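Local coordinates for RNA-binding protein RMD9, mitochondrial (Saccharomyces cerevisiae S288C, PDB 7A9X) that binds a dodecameric RNA motif in the 3'-UTRs of mitochondrial mRNAs and is involved in the processing or stability of these messages, at residues N381-L386 against R417-F422; E455-R460 against I541-K546; T566-A569 against I574-E577. All coordinates share one frame; numbering follows the deposited sequence.

Contact 1: N381-L386 against R417-F422; sequences NGFRKL and RSIIDF
Phe383 reaches across from its helix to Phe422 and Ile419 on the other. The two short helical segments run nearly parallel, at 11°, and their axes stay 12.4 Å apart. Long side chains must bridge that gap. Phe383 does most of this work. From CB, its CG lies anti to the backbone N (chi1 -179°), and this swings the ring across toward 417-422. CD1 then meets the CD1 methyl of Ile419 at 3.7 Å. This methyl approaches the ring obliquely. Further out, CE1 of Phe383 sits 3.6 Å above the plane of the Phe422 ring, over its centre. CZ, at the tip, is 3.9 Å from CD1 of Phe422 and lies about as far from CE1 of that ring. The pair is a T-shaped (edge-to-face) stack. Phe383 gives the edge and Phe422 the face, with the ring planes at 80° and the centroids 4.9 Å apart. Leu386, one turn further along, adds its CD1 methyl against CD1 of Ile419 at 4.0 Å. The same Ile419 methyl therefore touches both residues of the first helix. Behind this, Leu386 is packed against Phe368, Phe371 and Phe372 of helix 357-374. An alanine in place of Phe422 has no ring face for the edge of Phe383; a gap would probably open there and leave the Phe383 ring freer to turn. No hydrogen bond crosses between the segments. The first segment lies in the sixth pentatricopeptide repeat and the second in the seventh, as these repeats have been inferred. Parallel helices joined by apolar side chains from one repeat to the next are characteristic of a PPR alpha-solenoid.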
loop_
_atom_site.group_PDB
_atom_site.type_symbol
_atom_site.label_atom_id
_atom_site.label_comp_id
_atom_site.label_asym_id
_atom_site.label_seq_id
_atom_site.Cartn_x
_atom_site.Cartn_y
_atom_site.Cartn_z
ATOM N N ASN A 381 -15.107 -18.293 22.023
ATOM C CA ASN A 381 -13.725 -18.070 22.435
ATOM C C ASN A 381 -13.108 -16.897 21.687
ATOM O O ASN A 381 -12.204 -16.236 22.212
ATOM C CB ASN A 381 -12.893 -19.337 22.224
ATOM C CG ASN A 381 -13.266 -20.450 23.188
ATOM O OD1 ASN A 381 -12.912 -20.410 24.367
ATOM N ND2 ASN A 381 -13.972 -21.459 22.688
ATOM N N GLY A 382 -13.579 -16.625 20.469
ATOM C CA GLY A 382 -13.080 -15.475 19.735
ATOM C C GLY A 382 -13.442 -14.157 20.394
ATOM O O GLY A 382 -12.616 -13.243 20.466
ATOM N N PHE A 383 -14.678 -14.043 20.892
ATOM C CA PHE A 383 -15.108 -12.798 21.522
ATOM C C PHE A 383 -14.340 -12.535 22.811
ATOM O O PHE A 383 -13.999 -11.387 23.113
ATOM C CB PHE A 383 -16.613 -12.832 21.789
ATOM C CG PHE A 383 -17.148 -11.575 22.420
ATOM C CD1 PHE A 383 -17.055 -10.356 21.763
ATOM C CD2 PHE A 383 -17.760 -11.614 23.663
ATOM C CE1 PHE A 383 -17.552 -9.198 22.341
ATOM C CE2 PHE A 383 -18.261 -10.462 24.243
ATOM C CZ PHE A 383 -18.156 -9.252 23.583
ATOM N N ARG A 384 -14.058 -13.588 23.582
ATOM C CA ARG A 384 -13.219 -13.419 24.763
ATOM C C ARG A 384 -11.800 -13.024 24.370
ATOM O O ARG A 384 -11.174 -12.188 25.034
ATOM C CB ARG A 384 -13.224 -14.700 25.600
ATOM C CG ARG A 384 -12.087 -14.799 26.605
ATOM C CD ARG A 384 -12.386 -15.803 27.715
ATOM N NE ARG A 384 -13.076 -16.996 27.233
ATOM C CZ ARG A 384 -12.473 -18.037 26.669
ATOM N NH1 ARG A 384 -13.189 -19.078 26.268
ATOM N NH2 ARG A 384 -11.159 -18.035 26.499
ATOM N N LYS A 385 -11.282 -13.596 23.280
ATOM C CA LYS A 385 -9.944 -13.229 22.826
ATOM C C LYS A 385 -9.904 -11.798 22.304
ATOM O O LYS A 385 -8.899 -11.103 22.487
ATOM C CB LYS A 385 -9.464 -14.204 21.751
ATOM C CG LYS A 385 -7.966 -14.151 21.479
ATOM C CD LYS A 385 -7.165 -14.698 22.653
ATOM C CE LYS A 385 -5.673 -14.711 22.350
ATOM N NZ LYS A 385 -4.883 -15.348 23.444
ATOM N N LEU A 386 -10.981 -11.342 21.657
ATOM C CA LEU A 386 -11.039 -9.955 21.200
ATOM C C LEU A 386 -10.967 -8.983 22.369
ATOM O O LEU A 386 -10.293 -7.949 22.285
ATOM C CB LEU A 386 -12.314 -9.715 20.391
ATOM C CG LEU A 386 -12.351 -10.234 18.954
ATOM C CD1 LEU A 386 -13.732 -10.026 18.357
ATOM C CD2 LEU A 386 -11.292 -9.544 18.109
ATOM N N ARG A 417 -25.207 -10.290 15.196
ATOM C CA ARG A 417 -25.488 -8.876 15.414
ATOM C C ARG A 417 -24.812 -8.342 16.670
ATOM O O ARG A 417 -24.509 -7.144 16.744
ATOM C CB ARG A 417 -27.001 -8.657 15.499
ATOM C CG ARG A 417 -27.435 -7.206 15.622
ATOM C CD ARG A 417 -28.946 -7.099 15.720
ATOM N NE ARG A 417 -29.412 -5.716 15.673
ATOM C CZ ARG A 417 -29.691 -4.983 16.746
ATOM N NH1 ARG A 417 -29.551 -5.498 17.959
ATOM N NH2 ARG A 417 -30.113 -3.733 16.606
ATOM N N SER A 418 -24.568 -9.210 17.655
ATOM C CA SER A 418 -23.977 -8.770 18.914
ATOM C C SER A 418 -22.609 -8.135 18.697
ATOM O O SER A 418 -22.271 -7.139 19.346
ATOM C CB SER A 418 -23.861 -9.951 19.876
ATOM O OG SER A 418 -22.944 -10.909 19.373
ATOM N N ILE A 419 -21.803 -8.701 17.796
ATOM C CA ILE A 419 -20.477 -8.148 17.558
ATOM C C ILE A 419 -20.559 -6.816 16.824
ATOM O O ILE A 419 -19.660 -5.975 16.960
ATOM C CB ILE A 419 -19.603 -9.167 16.796
ATOM C CG1 ILE A 419 -18.122 -8.813 16.942
ATOM C CG2 ILE A 419 -20.007 -9.251 15.328
ATOM C CD1 ILE A 419 -17.621 -8.896 18.365
ATOM N N ILE A 420 -21.630 -6.587 16.062
ATOM C CA ILE A 420 -21.806 -5.304 15.390
ATOM C C ILE A 420 -22.124 -4.216 16.408
ATOM O O ILE A 420 -21.522 -3.134 16.398
ATOM C CB ILE A 420 -22.903 -5.410 14.315
ATOM C CG1 ILE A 420 -22.583 -6.544 13.341
ATOM C CG2 ILE A 420 -23.061 -4.091 13.573
ATOM C CD1 ILE A 420 -23.650 -6.755 12.281
ATOM N N ASP A 421 -23.078 -4.486 17.304
ATOM C CA ASP A 421 -23.411 -3.532 18.352
ATOM C C ASP A 421 -22.271 -3.357 19.344
ATOM O O ASP A 421 -22.146 -2.286 19.948
ATOM C CB ASP A 421 -24.685 -3.974 19.079
ATOM C CG ASP A 421 -25.873 -4.114 18.148
ATOM O OD1 ASP A 421 -25.945 -3.362 17.156
ATOM O OD2 ASP A 421 -26.729 -4.984 18.400
ATOM N N PHE A 422 -21.438 -4.383 19.523
ATOM C CA PHE A 422 -20.296 -4.264 20.420
ATOM C C PHE A 422 -19.268 -3.282 19.868
ATOM O O PHE A 422 -18.775 -2.413 20.597
ATOM C CB PHE A 422 -19.675 -5.642 20.654
ATOM C CG PHE A 422 -18.416 -5.617 21.477
ATOM C CD1 PHE A 422 -18.470 -5.449 22.853
ATOM C CD2 PHE A 422 -17.178 -5.773 20.874
ATOM C CE1 PHE A 422 -17.307 -5.429 23.614
ATOM C CE2 PHE A 422 -16.012 -5.757 21.624
ATOM C CZ PHE A 422 -16.074 -5.584 22.995
#

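Contact 2: E455-R460 against I541-K546; sequences EEILDR and IELYLK
Leu458 and Leu543 hold the nearest backbone positions of the two helical segments, with their CA atoms 8.4 Å apart. Leu543 fills the space between. Its CG is anti to the backbone N (chi1 180°), and its two methyls part to meet different neighbours. CD1 packs on Leu458, 3.7 Å from the CD2 of that residue, and is equally close to its CG. CD2 of Leu543 lies 3.9 Å from Leu458 CG and also meets Ile457, whose CG2 methyl is 4.1 Å away. Leu543 is thus set against two consecutive residues of helix 454-470. Leu484 of helix 478-486 also packs on Ile457, and Ile547 packs on Leu458. The charged groups take no part in this seam. Arg460 NE donates to Glu456 OE1 at 3.2 Å, in the guanidinium plane, using the anti lone pair of the oxygen. Arg460 NH1 forms a second salt bridge, with Asp424. No hydrogen bond or charge pair joins the segments, so the contact rests on burying hydrocarbon and has no polar bond to fix its direction.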
loop_
_atom_site.group_PDB
_atom_site.type_symbol
_atom_site.label_atom_id
_atom_site.label_comp_id
_atom_site.label_asym_id
_atom_site.label_seq_id
_atom_site.Cartn_x
_atom_site.Cartn_y
_atom_site.Cartn_z
ATOM N N GLU A 455 -35.716 -0.746 8.734
ATOM C CA GLU A 455 -35.580 0.469 9.529
ATOM C C GLU A 455 -34.129 0.697 9.934
ATOM O O GLU A 455 -33.609 1.812 9.812
ATOM C CB GLU A 455 -36.474 0.389 10.766
ATOM C CG GLU A 455 -37.883 -0.090 10.481
ATOM C CD GLU A 455 -38.709 -0.238 11.740
ATOM O OE1 GLU A 455 -38.320 0.340 12.777
ATOM O OE2 GLU A 455 -39.745 -0.935 11.697
ATOM N N GLU A 456 -33.460 -0.352 10.422
ATOM C CA GLU A 456 -32.061 -0.213 10.811
ATOM C C GLU A 456 -31.171 0.056 9.605
ATOM O O GLU A 456 -30.187 0.797 9.715
ATOM C CB GLU A 456 -31.590 -1.464 11.550
ATOM C CG GLU A 456 -30.190 -1.345 12.122
ATOM C CD GLU A 456 -29.769 -2.579 12.891
ATOM O OE1 GLU A 456 -28.561 -2.720 13.175
ATOM O OE2 GLU A 456 -30.648 -3.407 13.211
ATOM N N ILE A 457 -31.500 -0.529 8.452
ATOM C CA ILE A 457 -30.742 -0.256 7.234
ATOM C C ILE A 457 -30.862 1.215 6.859
ATOM O O ILE A 457 -29.878 1.854 6.464
ATOM C CB ILE A 457 -31.214 -1.176 6.093
ATOM C CG1 ILE A 457 -31.018 -2.644 6.482
ATOM C CG2 ILE A 457 -30.468 -0.863 4.809
ATOM C CD1 ILE A 457 -31.394 -3.621 5.392
ATOM N N LEU A 458 -32.067 1.776 6.985
ATOM C CA LEU A 458 -32.253 3.202 6.735
ATOM C C LEU A 458 -31.495 4.047 7.750
ATOM O O LEU A 458 -30.875 5.052 7.387
ATOM C CB LEU A 458 -33.742 3.549 6.756
ATOM C CG LEU A 458 -34.544 3.273 5.484
ATOM C CD1 LEU A 458 -36.034 3.404 5.757
ATOM C CD2 LEU A 458 -34.115 4.224 4.379
ATOM N N ASP A 459 -31.529 3.654 9.026
ATOM C CA ASP A 459 -30.879 4.445 10.067
ATOM C C ASP A 459 -29.374 4.522 9.843
ATOM O O ASP A 459 -28.775 5.600 9.932
ATOM C CB ASP A 459 -31.188 3.859 11.445
ATOM C CG ASP A 459 -32.658 3.953 11.801
ATOM O OD1 ASP A 459 -33.311 4.938 11.393
ATOM O OD2 ASP A 459 -33.163 3.038 12.484
ATOM N N ARG A 460 -28.742 3.383 9.554
ATOM C CA ARG A 460 -27.305 3.389 9.318
ATOM C C ARG A 460 -26.949 4.043 7.990
ATOM O O ARG A 460 -25.824 4.529 7.833
ATOM C CB ARG A 460 -26.756 1.962 9.385
ATOM C CG ARG A 460 -26.919 1.318 10.755
ATOM C CD ARG A 460 -26.064 0.068 10.906
ATOM N NE ARG A 460 -26.310 -0.599 12.181
ATOM C CZ ARG A 460 -25.692 -0.296 13.319
ATOM N NH1 ARG A 460 -24.780 0.667 13.349
ATOM N NH2 ARG A 460 -25.986 -0.958 14.430
ATOM N N ILE A 541 -34.429 -5.315 -1.344
ATOM C CA ILE A 541 -34.103 -4.826 -2.682
ATOM C C ILE A 541 -34.979 -3.632 -3.042
ATOM O O ILE A 541 -34.532 -2.691 -3.713
ATOM C CB ILE A 541 -34.230 -5.963 -3.714
ATOM C CG1 ILE A 541 -33.190 -7.049 -3.428
ATOM C CG2 ILE A 541 -34.075 -5.431 -5.128
ATOM C CD1 ILE A 541 -33.199 -8.179 -4.427
ATOM N N GLU A 542 -36.235 -3.638 -2.590
ATOM C CA GLU A 542 -37.111 -2.497 -2.844
ATOM C C GLU A 542 -36.625 -1.251 -2.111
ATOM O O GLU A 542 -36.635 -0.150 -2.672
ATOM C CB GLU A 542 -38.545 -2.835 -2.441
ATOM C CG GLU A 542 -39.121 -4.015 -3.204
ATOM C CD GLU A 542 -40.607 -4.184 -2.973
ATOM O OE1 GLU A 542 -41.332 -4.485 -3.946
ATOM O OE2 GLU A 542 -41.052 -4.013 -1.818
ATOM N N LEU A 543 -36.190 -1.406 -0.858
ATOM C CA LEU A 543 -35.614 -0.277 -0.134
ATOM C C LEU A 543 -34.341 0.214 -0.812
ATOM O O LEU A 543 -34.081 1.423 -0.871
ATOM C CB LEU A 543 -35.330 -0.674 1.315
ATOM C CG LEU A 543 -34.713 0.421 2.189
ATOM C CD1 LEU A 543 -35.690 1.572 2.373
ATOM C CD2 LEU A 543 -34.280 -0.141 3.531
ATOM N N TYR A 544 -33.539 -0.714 -1.338
ATOM C CA TYR A 544 -32.303 -0.351 -2.020
ATOM C C TYR A 544 -32.582 0.497 -3.256
ATOM O O TYR A 544 -31.931 1.524 -3.479
ATOM C CB TYR A 544 -31.539 -1.623 -2.386
ATOM C CG TYR A 544 -30.400 -1.433 -3.360
ATOM C CD1 TYR A 544 -29.176 -0.928 -2.941
ATOM C CD2 TYR A 544 -30.544 -1.787 -4.695
ATOM C CE1 TYR A 544 -28.132 -0.766 -3.830
ATOM C CE2 TYR A 544 -29.507 -1.631 -5.590
ATOM C CZ TYR A 544 -28.302 -1.122 -5.151
ATOM O OH TYR A 544 -27.265 -0.964 -6.038
ATOM N N LEU A 545 -33.556 0.081 -4.071
ATOM C CA LEU A 545 -33.889 0.843 -5.270
ATOM C C LEU A 545 -34.580 2.157 -4.931
ATOM O O LEU A 545 -34.508 3.113 -5.711
ATOM C CB LEU A 545 -34.769 0.005 -6.196
ATOM C CG LEU A 545 -34.090 -1.200 -6.842
ATOM C CD1 LEU A 545 -35.112 -2.055 -7.569
ATOM C CD2 LEU A 545 -32.995 -0.746 -7.795
ATOM N N LYS A 546 -35.253 2.221 -3.782
ATOM C CA LYS A 546 -35.898 3.465 -3.378
ATOM C C LYS A 546 -34.867 4.511 -2.972
ATOM O O LYS A 546 -34.998 5.689 -3.325
ATOM C CB LYS A 546 -36.874 3.198 -2.234
ATOM C CG LYS A 546 -37.485 4.451 -1.638
ATOM C CD LYS A 546 -38.370 4.112 -0.456
ATOM C CE LYS A 546 -39.521 3.216 -0.872
ATOM N NZ LYS A 546 -40.424 2.927 0.273
#

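Contact 3: T566-A569 against I574-E577; sequences TGCA and ILNE. With nucleotides of chain B.
Ala569 sits against Leu575 and Asn576, which follow it after a short return of the chain. Its CB is 3.8 Å from CB of Leu575. The same methyl lies 3.3 Å from OD1 of Asn576, a close approach without a hydrogen bond. Leu575 also reaches the residue before. Its CG is anti to the backbone N (chi1 -150°), and its CD2 methyl comes 3.9 Å from CB of Cys568. Cys568 SG is a little further from this methyl, at 4.1 Å. The CA atoms of Ala569 and Leu575 are 5.0 Å apart, and at this distance the bare methyl of Ala569 lies directly against CB of Leu575. Here the chain doubles back: the short helix 566-571, only weakly bonded in 566-569, is followed by a loop that includes 3-10 structure at 574-575. It lies beyond the last assigned PPR repeat. The other side of the short helix faces the RNA. Gly567 CA is 3.1 Å from O2 of U14 of chain B, and a CB at this position would clash with that oxygen. Cys568 N lies 3.8 Å from N3 of the same uracil, which is contact without a hydrogen bond. The base therefore comes up to the backbone of 567-568 with the side that carries O2, N3 and O4. Cys568 also packs on another uracil base of the bound RNA. Further out, Leu575 is backed by Val489 of helix 489-502 and by Ile541 of helix 540-551. The loop is fastened to helix 489-502 by two polar links: Ile574 N is hydrogen-bonded to Gln493 OE1, and Glu577 OE1 makes a salt bridge with Arg496.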
loop_
_atom_site.group_PDB
_atom_site.type_symbol
_atom_site.label_atom_id
_atom_site.label_comp_id
_atom_site.label_asym_id
_atom_site.label_seq_id
_atom_site.Cartn_x
_atom_site.Cartn_y
_atom_site.Cartn_z
ATOM N N THR A 566 -28.304 -1.733 -13.419
ATOM C CA THR A 566 -28.130 -2.655 -14.536
ATOM C C THR A 566 -26.799 -3.390 -14.443
ATOM O O THR A 566 -26.741 -4.607 -14.646
ATOM C CB THR A 566 -28.243 -1.898 -15.858
ATOM O OG1 THR A 566 -29.477 -1.170 -15.884
ATOM C CG2 THR A 566 -28.205 -2.866 -17.036
ATOM N N GLY A 567 -25.719 -2.670 -14.128
ATOM C CA GLY A 567 -24.427 -3.317 -13.983
ATOM C C GLY A 567 -24.345 -4.227 -12.776
ATOM O O GLY A 567 -23.693 -5.273 -12.830
ATOM N N CYS A 568 -24.999 -3.848 -11.674
ATOM C CA CYS A 568 -25.011 -4.706 -10.495
ATOM C C CYS A 568 -25.817 -5.976 -10.742
ATOM O O CYS A 568 -25.523 -7.022 -10.149
ATOM C CB CYS A 568 -25.568 -3.941 -9.294
ATOM S SG CYS A 568 -25.583 -4.866 -7.733
ATOM N N ALA A 569 -26.827 -5.908 -11.613
ATOM C CA ALA A 569 -27.626 -7.085 -11.930
ATOM C C ALA A 569 -26.840 -8.127 -12.715
ATOM O O ALA A 569 -27.204 -9.307 -12.691
ATOM C CB ALA A 569 -28.874 -6.680 -12.712
ATOM N N ILE A 574 -30.625 -11.377 -9.118
ATOM C CA ILE A 574 -31.899 -11.148 -8.446
ATOM C C ILE A 574 -32.359 -9.705 -8.619
ATOM O O ILE A 574 -33.533 -9.395 -8.389
ATOM C CB ILE A 574 -31.803 -11.529 -6.955
ATOM C CG1 ILE A 574 -33.199 -11.652 -6.337
ATOM C CG2 ILE A 574 -30.960 -10.516 -6.193
ATOM C CD1 ILE A 574 -33.194 -12.024 -4.873
ATOM N N LEU A 575 -31.462 -8.811 -9.036
ATOM C CA LEU A 575 -31.853 -7.437 -9.314
ATOM C C LEU A 575 -32.634 -7.319 -10.618
ATOM O O LEU A 575 -33.384 -6.351 -10.792
ATOM C CB LEU A 575 -30.610 -6.546 -9.355
ATOM C CG LEU A 575 -30.770 -5.084 -8.938
ATOM C CD1 LEU A 575 -31.392 -4.994 -7.558
ATOM C CD2 LEU A 575 -29.424 -4.381 -8.961
ATOM N N ASN A 576 -32.484 -8.284 -11.532
ATOM C CA ASN A 576 -33.171 -8.203 -12.818
ATOM C C ASN A 576 -34.683 -8.305 -12.666
ATOM O O ASN A 576 -35.422 -7.732 -13.473
ATOM C CB ASN A 576 -32.665 -9.298 -13.759
ATOM C CG ASN A 576 -31.339 -8.952 -14.405
ATOM O OD1 ASN A 576 -31.117 -7.815 -14.823
ATOM N ND2 ASN A 576 -30.447 -9.932 -14.489
ATOM N N GLU A 577 -35.166 -9.028 -11.655
ATOM C CA GLU A 577 -36.606 -9.179 -11.481
ATOM C C GLU A 577 -37.252 -7.987 -10.789
ATOM O O GLU A 577 -38.481 -7.949 -10.681
ATOM C CB GLU A 577 -36.915 -10.464 -10.706
ATOM C CG GLU A 577 -36.218 -10.575 -9.368
ATOM C CD GLU A 577 -36.326 -11.964 -8.767
ATOM O OE1 GLU A 577 -37.292 -12.222 -8.020
ATOM O OE2 GLU A 577 -35.444 -12.803 -9.049
ATOM P P U B 14 -14.745 -1.730 -10.204
ATOM O OP1 U B 14 -13.454 -1.218 -10.726
ATOM O OP2 U B 14 -15.410 -1.015 -9.086
ATOM O "O5'" U B 14 -15.769 -1.822 -11.423
ATOM C "C5'" U B 14 -15.438 -2.546 -12.604
ATOM C "C4'" U B 14 -16.599 -2.629 -13.567
ATOM O "O4'" U B 14 -17.742 -3.223 -12.889
ATOM C "C3'" U B 14 -17.084 -1.295 -14.135
ATOM O "O3'" U B 14 -17.520 -1.479 -15.483
ATOM C "C2'" U B 14 -18.283 -0.967 -13.249
ATOM O "O2'" U B 14 -19.239 -0.113 -13.842
ATOM C "C1'" U B 14 -18.855 -2.355 -12.977
ATOM N N1 U B 14 -19.608 -2.443 -11.718
ATOM C C2 U B 14 -20.979 -2.587 -11.788
ATOM O O2 U B 14 -21.581 -2.652 -12.844
ATOM N N3 U B 14 -21.617 -2.654 -10.573
ATOM C C4 U B 14 -21.033 -2.591 -9.325
ATOM O O4 U B 14 -21.740 -2.664 -8.318
ATOM C C5 U B 14 -19.610 -2.440 -9.339
ATOM C C6 U B 14 -18.964 -2.372 -10.507
#

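In the fold
The three contacts follow one another along the chain and approach the RNA step by step. The nearest atoms of contact 1 are about 13 Å from the nucleic acid and those of contact 2 about 6 Å, while contact 3 touches U14 of chain B. Contacts 1 and 2 have centres 25 Å apart, yet a long, weak ion pair joins them, with Arg417 NH2 3.5 Å from Glu456 OE2. Contacts 2 and 3 are closer, with centres 17 Å apart. Ile541 CG2 packs on Leu575 CD1 at 3.6 Å. Contacts 1 and 3 do not meet, their nearest atoms being about 20 Å apart.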